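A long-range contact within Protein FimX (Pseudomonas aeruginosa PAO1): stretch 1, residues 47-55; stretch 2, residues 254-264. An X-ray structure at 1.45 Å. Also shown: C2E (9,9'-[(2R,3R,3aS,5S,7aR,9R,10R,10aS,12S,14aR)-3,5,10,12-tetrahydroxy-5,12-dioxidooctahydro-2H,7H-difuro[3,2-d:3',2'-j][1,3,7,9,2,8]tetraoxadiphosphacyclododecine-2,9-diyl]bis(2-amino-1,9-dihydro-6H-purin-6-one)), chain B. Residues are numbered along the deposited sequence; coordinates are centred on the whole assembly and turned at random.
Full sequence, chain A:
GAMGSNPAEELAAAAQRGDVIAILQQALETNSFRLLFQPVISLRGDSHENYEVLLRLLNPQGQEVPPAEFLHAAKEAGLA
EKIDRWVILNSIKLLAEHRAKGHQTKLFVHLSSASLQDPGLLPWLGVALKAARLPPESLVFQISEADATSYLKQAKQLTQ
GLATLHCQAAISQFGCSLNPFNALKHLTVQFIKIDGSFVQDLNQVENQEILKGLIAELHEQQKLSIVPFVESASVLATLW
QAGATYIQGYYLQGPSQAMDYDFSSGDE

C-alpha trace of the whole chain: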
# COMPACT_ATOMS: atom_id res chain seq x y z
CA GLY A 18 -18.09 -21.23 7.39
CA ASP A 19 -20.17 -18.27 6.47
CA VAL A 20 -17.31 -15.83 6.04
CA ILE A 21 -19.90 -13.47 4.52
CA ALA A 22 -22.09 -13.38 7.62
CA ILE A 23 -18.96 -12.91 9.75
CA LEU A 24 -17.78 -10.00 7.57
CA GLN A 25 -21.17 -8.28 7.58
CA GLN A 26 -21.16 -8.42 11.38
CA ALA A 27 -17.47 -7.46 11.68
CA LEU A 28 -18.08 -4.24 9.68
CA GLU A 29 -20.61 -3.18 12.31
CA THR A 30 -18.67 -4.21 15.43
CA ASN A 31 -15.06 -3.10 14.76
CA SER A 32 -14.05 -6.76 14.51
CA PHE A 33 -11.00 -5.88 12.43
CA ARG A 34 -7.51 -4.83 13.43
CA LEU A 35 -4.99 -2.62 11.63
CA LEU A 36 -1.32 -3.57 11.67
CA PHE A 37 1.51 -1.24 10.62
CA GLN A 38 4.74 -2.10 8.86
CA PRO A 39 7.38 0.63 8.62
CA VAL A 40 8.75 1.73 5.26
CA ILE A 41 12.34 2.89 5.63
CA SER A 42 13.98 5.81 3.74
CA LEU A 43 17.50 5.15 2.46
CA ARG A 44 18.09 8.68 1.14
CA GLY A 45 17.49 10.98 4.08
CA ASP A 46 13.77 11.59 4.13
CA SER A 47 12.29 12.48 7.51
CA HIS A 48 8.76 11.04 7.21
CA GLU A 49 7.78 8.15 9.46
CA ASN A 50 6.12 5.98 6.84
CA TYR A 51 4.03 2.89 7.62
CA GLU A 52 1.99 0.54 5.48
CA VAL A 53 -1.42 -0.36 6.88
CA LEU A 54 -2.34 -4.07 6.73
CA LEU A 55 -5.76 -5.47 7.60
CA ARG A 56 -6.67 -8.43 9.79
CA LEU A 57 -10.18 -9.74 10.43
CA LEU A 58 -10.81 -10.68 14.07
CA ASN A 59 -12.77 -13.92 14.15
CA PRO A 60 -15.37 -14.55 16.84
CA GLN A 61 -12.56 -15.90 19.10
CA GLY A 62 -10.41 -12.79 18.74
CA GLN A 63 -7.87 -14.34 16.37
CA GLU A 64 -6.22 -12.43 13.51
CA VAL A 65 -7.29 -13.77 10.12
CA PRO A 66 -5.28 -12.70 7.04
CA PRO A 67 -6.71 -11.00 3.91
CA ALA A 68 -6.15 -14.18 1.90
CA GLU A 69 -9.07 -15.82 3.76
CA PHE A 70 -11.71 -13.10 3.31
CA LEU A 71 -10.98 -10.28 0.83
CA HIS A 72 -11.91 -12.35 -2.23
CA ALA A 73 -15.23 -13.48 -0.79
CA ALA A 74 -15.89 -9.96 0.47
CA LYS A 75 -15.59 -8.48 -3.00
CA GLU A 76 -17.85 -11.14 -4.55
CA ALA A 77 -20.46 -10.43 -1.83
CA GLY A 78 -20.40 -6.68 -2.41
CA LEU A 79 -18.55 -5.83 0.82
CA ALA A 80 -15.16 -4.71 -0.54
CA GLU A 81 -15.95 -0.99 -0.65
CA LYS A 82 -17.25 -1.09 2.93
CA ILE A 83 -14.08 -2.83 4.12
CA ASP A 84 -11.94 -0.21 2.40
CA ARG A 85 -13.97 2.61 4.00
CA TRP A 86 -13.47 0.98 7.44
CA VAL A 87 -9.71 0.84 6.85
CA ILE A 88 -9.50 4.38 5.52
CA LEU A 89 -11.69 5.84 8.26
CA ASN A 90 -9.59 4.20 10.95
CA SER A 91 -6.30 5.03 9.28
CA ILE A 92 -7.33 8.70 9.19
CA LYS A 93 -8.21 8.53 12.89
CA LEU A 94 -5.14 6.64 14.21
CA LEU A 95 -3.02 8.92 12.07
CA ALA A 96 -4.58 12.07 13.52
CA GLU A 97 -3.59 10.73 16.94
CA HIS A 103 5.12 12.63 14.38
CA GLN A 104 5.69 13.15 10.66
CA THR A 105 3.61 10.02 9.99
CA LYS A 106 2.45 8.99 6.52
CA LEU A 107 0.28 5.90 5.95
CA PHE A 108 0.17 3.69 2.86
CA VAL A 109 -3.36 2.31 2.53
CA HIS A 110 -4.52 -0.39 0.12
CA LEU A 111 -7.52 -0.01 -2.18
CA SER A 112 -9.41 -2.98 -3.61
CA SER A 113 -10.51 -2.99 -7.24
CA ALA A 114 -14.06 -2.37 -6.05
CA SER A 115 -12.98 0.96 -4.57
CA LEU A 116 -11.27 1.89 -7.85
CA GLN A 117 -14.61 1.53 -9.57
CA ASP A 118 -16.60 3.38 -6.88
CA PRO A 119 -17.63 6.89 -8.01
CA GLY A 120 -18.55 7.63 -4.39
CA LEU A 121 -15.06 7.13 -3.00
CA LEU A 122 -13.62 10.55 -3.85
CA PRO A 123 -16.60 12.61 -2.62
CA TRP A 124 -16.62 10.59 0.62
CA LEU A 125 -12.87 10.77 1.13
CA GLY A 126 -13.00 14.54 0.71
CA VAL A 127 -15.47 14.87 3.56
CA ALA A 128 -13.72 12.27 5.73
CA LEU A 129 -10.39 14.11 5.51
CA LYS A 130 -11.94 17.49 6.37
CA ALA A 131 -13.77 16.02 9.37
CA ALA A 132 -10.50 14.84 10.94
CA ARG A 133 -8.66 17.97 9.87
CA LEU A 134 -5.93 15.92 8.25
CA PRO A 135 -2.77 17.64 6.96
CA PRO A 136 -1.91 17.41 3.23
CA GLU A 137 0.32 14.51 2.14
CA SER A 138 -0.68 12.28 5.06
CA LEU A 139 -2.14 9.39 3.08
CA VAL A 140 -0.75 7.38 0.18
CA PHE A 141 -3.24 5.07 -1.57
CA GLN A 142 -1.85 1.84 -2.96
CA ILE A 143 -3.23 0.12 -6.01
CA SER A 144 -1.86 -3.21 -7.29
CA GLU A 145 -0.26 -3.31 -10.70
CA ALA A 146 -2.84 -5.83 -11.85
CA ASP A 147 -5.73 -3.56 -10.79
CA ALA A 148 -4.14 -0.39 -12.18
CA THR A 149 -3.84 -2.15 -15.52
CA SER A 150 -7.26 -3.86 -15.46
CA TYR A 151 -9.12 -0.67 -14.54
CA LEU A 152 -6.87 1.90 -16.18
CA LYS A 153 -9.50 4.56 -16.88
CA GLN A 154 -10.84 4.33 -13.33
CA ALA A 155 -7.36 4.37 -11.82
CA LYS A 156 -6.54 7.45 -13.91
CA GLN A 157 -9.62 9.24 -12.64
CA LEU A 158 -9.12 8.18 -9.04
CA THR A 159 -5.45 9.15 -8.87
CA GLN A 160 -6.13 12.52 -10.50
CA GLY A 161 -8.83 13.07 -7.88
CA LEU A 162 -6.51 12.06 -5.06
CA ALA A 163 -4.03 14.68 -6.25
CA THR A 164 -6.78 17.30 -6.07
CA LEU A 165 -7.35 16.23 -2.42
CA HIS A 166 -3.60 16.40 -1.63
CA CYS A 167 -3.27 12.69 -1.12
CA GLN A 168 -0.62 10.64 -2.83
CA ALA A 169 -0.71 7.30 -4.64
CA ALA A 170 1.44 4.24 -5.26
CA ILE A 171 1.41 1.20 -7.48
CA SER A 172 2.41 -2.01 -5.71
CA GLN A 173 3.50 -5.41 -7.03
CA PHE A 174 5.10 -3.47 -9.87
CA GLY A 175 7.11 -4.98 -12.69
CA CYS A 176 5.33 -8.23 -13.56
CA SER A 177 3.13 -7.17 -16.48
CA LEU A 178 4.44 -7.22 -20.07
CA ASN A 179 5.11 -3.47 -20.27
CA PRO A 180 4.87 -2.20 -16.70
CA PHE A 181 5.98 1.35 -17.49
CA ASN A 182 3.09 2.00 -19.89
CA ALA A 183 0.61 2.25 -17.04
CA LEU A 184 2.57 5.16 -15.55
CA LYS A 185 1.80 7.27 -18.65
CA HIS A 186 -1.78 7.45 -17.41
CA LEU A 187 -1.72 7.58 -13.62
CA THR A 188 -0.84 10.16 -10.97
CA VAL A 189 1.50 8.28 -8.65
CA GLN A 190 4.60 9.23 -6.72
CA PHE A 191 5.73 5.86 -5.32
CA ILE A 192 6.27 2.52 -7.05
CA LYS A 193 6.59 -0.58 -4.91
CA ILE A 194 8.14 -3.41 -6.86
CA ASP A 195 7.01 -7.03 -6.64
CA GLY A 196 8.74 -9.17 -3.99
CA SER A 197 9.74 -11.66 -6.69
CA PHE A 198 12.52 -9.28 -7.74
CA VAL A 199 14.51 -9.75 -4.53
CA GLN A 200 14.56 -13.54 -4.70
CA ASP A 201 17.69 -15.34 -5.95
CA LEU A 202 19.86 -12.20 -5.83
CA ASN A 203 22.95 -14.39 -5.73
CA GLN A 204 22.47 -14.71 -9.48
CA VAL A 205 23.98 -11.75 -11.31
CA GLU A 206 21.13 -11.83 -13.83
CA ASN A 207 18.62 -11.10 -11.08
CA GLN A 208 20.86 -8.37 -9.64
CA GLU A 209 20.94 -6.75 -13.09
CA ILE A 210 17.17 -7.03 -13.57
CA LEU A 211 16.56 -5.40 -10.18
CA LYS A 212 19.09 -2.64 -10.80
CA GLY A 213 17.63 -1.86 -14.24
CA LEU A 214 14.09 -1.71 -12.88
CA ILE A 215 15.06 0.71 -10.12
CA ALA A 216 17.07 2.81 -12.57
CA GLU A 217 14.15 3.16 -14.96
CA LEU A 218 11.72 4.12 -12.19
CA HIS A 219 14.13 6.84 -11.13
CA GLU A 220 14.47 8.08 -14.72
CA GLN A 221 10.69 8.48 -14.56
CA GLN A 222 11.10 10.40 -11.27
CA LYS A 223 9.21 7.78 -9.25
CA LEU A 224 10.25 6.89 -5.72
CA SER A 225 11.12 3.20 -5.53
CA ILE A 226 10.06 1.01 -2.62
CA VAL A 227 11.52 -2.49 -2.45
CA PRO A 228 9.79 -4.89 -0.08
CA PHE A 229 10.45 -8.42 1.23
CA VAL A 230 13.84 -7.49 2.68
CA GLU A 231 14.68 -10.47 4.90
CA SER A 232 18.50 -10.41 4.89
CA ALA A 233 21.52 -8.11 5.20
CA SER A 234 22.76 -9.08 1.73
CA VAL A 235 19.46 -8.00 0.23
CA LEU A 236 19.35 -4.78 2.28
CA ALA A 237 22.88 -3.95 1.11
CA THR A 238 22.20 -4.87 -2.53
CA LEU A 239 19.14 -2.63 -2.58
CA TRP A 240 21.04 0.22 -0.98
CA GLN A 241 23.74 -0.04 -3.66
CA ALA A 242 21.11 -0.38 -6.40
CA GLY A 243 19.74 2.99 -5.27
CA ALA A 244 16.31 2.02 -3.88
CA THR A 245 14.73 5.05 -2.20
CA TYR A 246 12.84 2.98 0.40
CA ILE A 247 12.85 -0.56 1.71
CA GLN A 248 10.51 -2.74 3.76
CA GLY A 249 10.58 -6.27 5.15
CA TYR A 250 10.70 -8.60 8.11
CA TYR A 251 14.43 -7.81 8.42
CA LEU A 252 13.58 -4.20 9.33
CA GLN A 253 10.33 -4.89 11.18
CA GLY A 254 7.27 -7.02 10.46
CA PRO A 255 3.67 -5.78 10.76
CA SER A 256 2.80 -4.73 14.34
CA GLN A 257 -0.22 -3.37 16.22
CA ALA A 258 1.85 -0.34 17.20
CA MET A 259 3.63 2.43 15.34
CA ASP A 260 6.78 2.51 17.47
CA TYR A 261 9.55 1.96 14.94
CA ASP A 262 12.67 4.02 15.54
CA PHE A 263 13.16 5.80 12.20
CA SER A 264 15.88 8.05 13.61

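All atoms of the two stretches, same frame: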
# COMPACT_ATOMS: atom_id res chain seq x y z
N SER A 47 12.61 12.43 6.08
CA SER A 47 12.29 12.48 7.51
C SER A 47 10.90 11.94 7.89
O SER A 47 10.58 11.85 9.07
CB SER A 47 12.46 13.90 8.05
OG SER A 47 11.53 14.79 7.46
N HIS A 48 10.08 11.58 6.90
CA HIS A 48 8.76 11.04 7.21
C HIS A 48 8.86 9.70 7.93
O HIS A 48 9.75 8.90 7.65
CB HIS A 48 7.95 10.84 5.92
CG HIS A 48 7.56 12.11 5.23
ND1 HIS A 48 8.31 12.68 4.22
CD2 HIS A 48 6.48 12.91 5.39
CE1 HIS A 48 7.71 13.78 3.80
NE2 HIS A 48 6.60 13.94 4.49
N GLU A 49 7.92 9.46 8.84
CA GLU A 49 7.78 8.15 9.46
C GLU A 49 6.68 7.40 8.73
O GLU A 49 5.48 7.50 9.05
CB GLU A 49 7.45 8.30 10.95
CG GLU A 49 8.44 9.23 11.64
CD GLU A 49 8.40 9.16 13.15
OE1 GLU A 49 7.45 8.57 13.70
OE2 GLU A 49 9.33 9.71 13.78
N ASN A 50 7.08 6.65 7.71
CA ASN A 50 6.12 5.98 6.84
C ASN A 50 5.75 4.60 7.37
O ASN A 50 6.64 3.83 7.76
CB ASN A 50 6.69 5.83 5.42
CG ASN A 50 7.03 7.17 4.76
OD1 ASN A 50 8.19 7.47 4.50
ND2 ASN A 50 6.02 7.96 4.48
N TYR A 51 4.46 4.27 7.37
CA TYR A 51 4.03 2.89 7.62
C TYR A 51 3.01 2.44 6.60
O TYR A 51 2.16 3.24 6.16
CB TYR A 51 3.33 2.77 8.97
CG TYR A 51 4.18 2.99 10.20
CD1 TYR A 51 4.73 1.91 10.89
CD2 TYR A 51 4.37 4.26 10.71
CE1 TYR A 51 5.48 2.10 12.03
CE2 TYR A 51 5.11 4.46 11.86
CZ TYR A 51 5.67 3.38 12.51
OH TYR A 51 6.40 3.58 13.66
N GLU A 52 3.07 1.17 6.23
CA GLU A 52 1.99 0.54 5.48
C GLU A 52 0.97 -0.03 6.44
O GLU A 52 1.33 -0.67 7.44
CB GLU A 52 2.54 -0.58 4.60
CG GLU A 52 1.48 -1.26 3.76
CD GLU A 52 2.03 -2.39 2.93
OE1 GLU A 52 3.17 -2.85 3.19
OE2 GLU A 52 1.34 -2.81 1.98
N VAL A 53 -0.30 0.20 6.14
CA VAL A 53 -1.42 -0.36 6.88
C VAL A 53 -1.82 -1.72 6.28
O VAL A 53 -1.98 -1.85 5.06
CB VAL A 53 -2.62 0.60 6.83
CG1 VAL A 53 -3.83 -0.01 7.53
CG2 VAL A 53 -2.24 1.96 7.47
N LEU A 54 -1.94 -2.73 7.14
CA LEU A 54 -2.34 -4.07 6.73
C LEU A 54 -3.50 -4.53 7.58
O LEU A 54 -3.50 -4.36 8.80
CB LEU A 54 -1.18 -5.05 6.84
CG LEU A 54 0.02 -4.72 5.94
CD1 LEU A 54 1.27 -5.47 6.38
CD2 LEU A 54 -0.28 -4.99 4.48
N LEU A 55 -4.50 -5.13 6.94
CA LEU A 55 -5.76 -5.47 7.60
C LEU A 55 -5.83 -6.90 8.11
O LEU A 55 -5.42 -7.82 7.42
CB LEU A 55 -6.91 -5.27 6.61
CG LEU A 55 -8.30 -5.57 7.18
CD1 LEU A 55 -8.64 -4.60 8.29
CD2 LEU A 55 -9.32 -5.50 6.07
N GLY A 254 8.51 -6.49 11.02
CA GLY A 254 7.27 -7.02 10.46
C GLY A 254 6.08 -6.17 10.88
O GLY A 254 6.24 -5.21 11.64
N PRO A 255 4.89 -6.50 10.36
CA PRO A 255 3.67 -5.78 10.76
C PRO A 255 3.43 -5.87 12.26
O PRO A 255 3.63 -6.94 12.82
CB PRO A 255 2.57 -6.51 9.99
CG PRO A 255 3.27 -7.14 8.81
CD PRO A 255 4.62 -7.53 9.35
N SER A 256 3.03 -4.77 12.89
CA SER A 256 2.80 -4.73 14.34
C SER A 256 1.59 -3.87 14.66
O SER A 256 1.25 -2.96 13.91
CB SER A 256 4.04 -4.17 15.05
OG SER A 256 3.74 -3.81 16.39
N GLN A 257 0.95 -4.14 15.80
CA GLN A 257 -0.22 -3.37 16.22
C GLN A 257 0.13 -1.92 16.56
O GLN A 257 -0.75 -1.06 16.62
CB GLN A 257 -0.87 -4.01 17.45
CG GLN A 257 -2.04 -4.92 17.15
CD GLN A 257 -2.76 -5.36 18.41
OE1 GLN A 257 -3.58 -4.63 18.97
NE2 GLN A 257 -2.46 -6.57 18.87
N ALA A 258 1.41 -1.67 16.78
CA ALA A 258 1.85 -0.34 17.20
C ALA A 258 2.79 0.31 16.20
O ALA A 258 3.60 -0.35 15.56
CB ALA A 258 2.51 -0.41 18.58
N MET A 259 2.66 1.63 16.09
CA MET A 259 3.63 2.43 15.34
C MET A 259 4.72 2.94 16.28
O MET A 259 4.69 4.09 16.71
CB MET A 259 2.95 3.61 14.66
CG MET A 259 2.12 3.22 13.43
SD MET A 259 1.27 4.64 12.68
CE MET A 259 -0.17 4.78 13.74
N ASP A 260 5.68 2.08 16.60
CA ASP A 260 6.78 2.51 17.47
C ASP A 260 8.16 2.17 16.92
O ASP A 260 9.11 1.96 17.67
CB ASP A 260 6.59 2.02 18.92
CG ASP A 260 6.17 0.57 19.01
OD1 ASP A 260 6.35 -0.18 18.03
OD2 ASP A 260 5.65 0.17 20.08
N TYR A 261 8.27 2.15 15.60
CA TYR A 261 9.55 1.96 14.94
C TYR A 261 10.42 3.19 15.15
O TYR A 261 9.94 4.32 15.10
CB TYR A 261 9.36 1.72 13.43
CG TYR A 261 10.62 1.31 12.72
CD1 TYR A 261 11.34 2.23 11.95
CD2 TYR A 261 11.12 0.01 12.84
CE1 TYR A 261 12.50 1.86 11.31
CE2 TYR A 261 12.28 -0.36 12.20
CZ TYR A 261 12.97 0.56 11.44
OH TYR A 261 14.13 0.20 10.80
N ASP A 262 11.71 2.95 15.39
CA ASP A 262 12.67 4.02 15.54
C ASP A 262 13.26 4.38 14.18
O ASP A 262 14.21 3.74 13.73
CB ASP A 262 13.77 3.59 16.51
CG ASP A 262 14.67 4.73 16.92
OD1 ASP A 262 14.41 5.87 16.49
OD2 ASP A 262 15.63 4.49 17.68
N PHE A 263 12.69 5.38 13.52
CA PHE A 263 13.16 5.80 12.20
C PHE A 263 14.47 6.58 12.28
O PHE A 263 15.26 6.62 11.33
CB PHE A 263 12.11 6.63 11.46
CG PHE A 263 10.87 5.86 11.07
CD1 PHE A 263 10.76 5.27 9.82
CD2 PHE A 263 9.80 5.76 11.95
CE1 PHE A 263 9.63 4.57 9.47
CE2 PHE A 263 8.66 5.06 11.60
CZ PHE A 263 8.58 4.47 10.35
N SER A 264 14.70 7.22 13.43
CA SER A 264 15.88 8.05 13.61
C SER A 264 17.16 7.24 13.44
O SER A 264 17.42 6.32 14.22
CB SER A 264 15.87 8.71 15.00
OG SER A 264 16.23 7.79 16.01
P1 C2E B . 0.70 -7.15 -0.36
O2P C2E B . 1.38 -6.14 -1.39
O1P C2E B . 1.15 -8.51 -0.74
O5' C2E B . 1.20 -7.00 1.15
C5' C2E B . 2.45 -7.62 1.50
C4' C2E B . 2.29 -9.01 2.16
O4' C2E B . 3.61 -9.49 2.53
C3' C2E B . 1.56 -8.76 3.47
O3' C2E B . 0.68 -9.87 3.73
C2' C2E B . 2.69 -8.63 4.52
O2' C2E B . 2.30 -9.04 5.82
C1' C2E B . 3.73 -9.59 3.94
N9 C2E B . 5.11 -9.29 4.31
C8 C2E B . 5.60 -8.11 4.82
N7 C2E B . 6.91 -8.16 4.86
C5 C2E B . 7.31 -9.39 4.40
C6 C2E B . 8.57 -10.00 4.23
O6 C2E B . 9.64 -9.41 4.46
N1 C2E B . 8.58 -11.25 3.77
C2 C2E B . 7.43 -11.92 3.47
N2 C2E B . 7.51 -13.20 2.99
N3 C2E B . 6.25 -11.36 3.62
C4 C2E B . 6.17 -10.11 4.07
P11 C2E B . -0.81 -9.50 4.22
O21 C2E B . -1.56 -10.86 4.51
O11 C2E B . -0.78 -8.54 5.34
O5A C2E B . -1.46 -8.75 2.99
C5A C2E B . -1.62 -9.46 1.75
C4A C2E B . -2.42 -8.62 0.75
O4A C2E B . -3.72 -8.35 1.29
C3A C2E B . -1.82 -7.24 0.46
O3A C2E B . -0.86 -7.27 -0.59
C2A C2E B . -3.05 -6.50 -0.06
O2A C2E B . -3.35 -6.91 -1.41
C1A C2E B . -4.16 -7.09 0.81
N91 C2E B . -4.38 -6.21 1.95
C81 C2E B . -3.77 -6.23 3.18
N71 C2E B . -4.27 -5.27 3.90
C51 C2E B . -5.26 -4.63 3.21
C61 C2E B . -6.16 -3.58 3.47
O61 C2E B . -6.12 -2.89 4.50
N11 C2E B . -7.03 -3.28 2.47
C21 C2E B . -7.05 -3.95 1.27
N21 C2E B . -7.93 -3.55 0.30
N31 C2E B . -6.21 -4.91 1.01
C41 C2E B . -5.34 -5.26 1.96
O HOH W 1 11.18 7.62 14.93

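Y51 is the main bump of the strand at 49-55. Its CA-to-CB bond points toward the irregular segment 254-264, and its ring fills a slot between M259 and F263. M259 covers one face: its CG lies 3.5 Å from the centroid of the Y51 ring, almost on the ring normal. The unbranched methionine chain lies flat there from CB to SD. M259 SD sits obliquely, 4.2 Å from the Y51 centroid, and the chain end, CE, leads away. F263 closes the opposite face edge-on. The two aromatic planes stand at 87°, with centroids 5.2 Å apart.

The tip of Y51 reaches the backbone. Y261 N donates a hydrogen bond to Y51 OH (3.1 Å), the only direct one between the stretches. A tyrosine suits this place because its ring packs while its hydroxyl accepts.

F263 is a second bump, resting on the strand. E49 CA sits over its face, 3.8 Å from the F263 centroid. N50 O approaches the ring edge, 3.3 Å from F263 CZ. The E49 carboxylate adds a water bridge: water 1 lies 3.0 Å from both E49 OE2 and F263 N.

Farther along, L54 CD1 meets P255 CG at 3.6 Å, a small apolar patch. The next residue, L55, does not touch the other stretch; its N donates a hydrogen bond to N71 of C2E (3.1 Å). Together the stretches bury 417 Å², mostly around Y51 and F263.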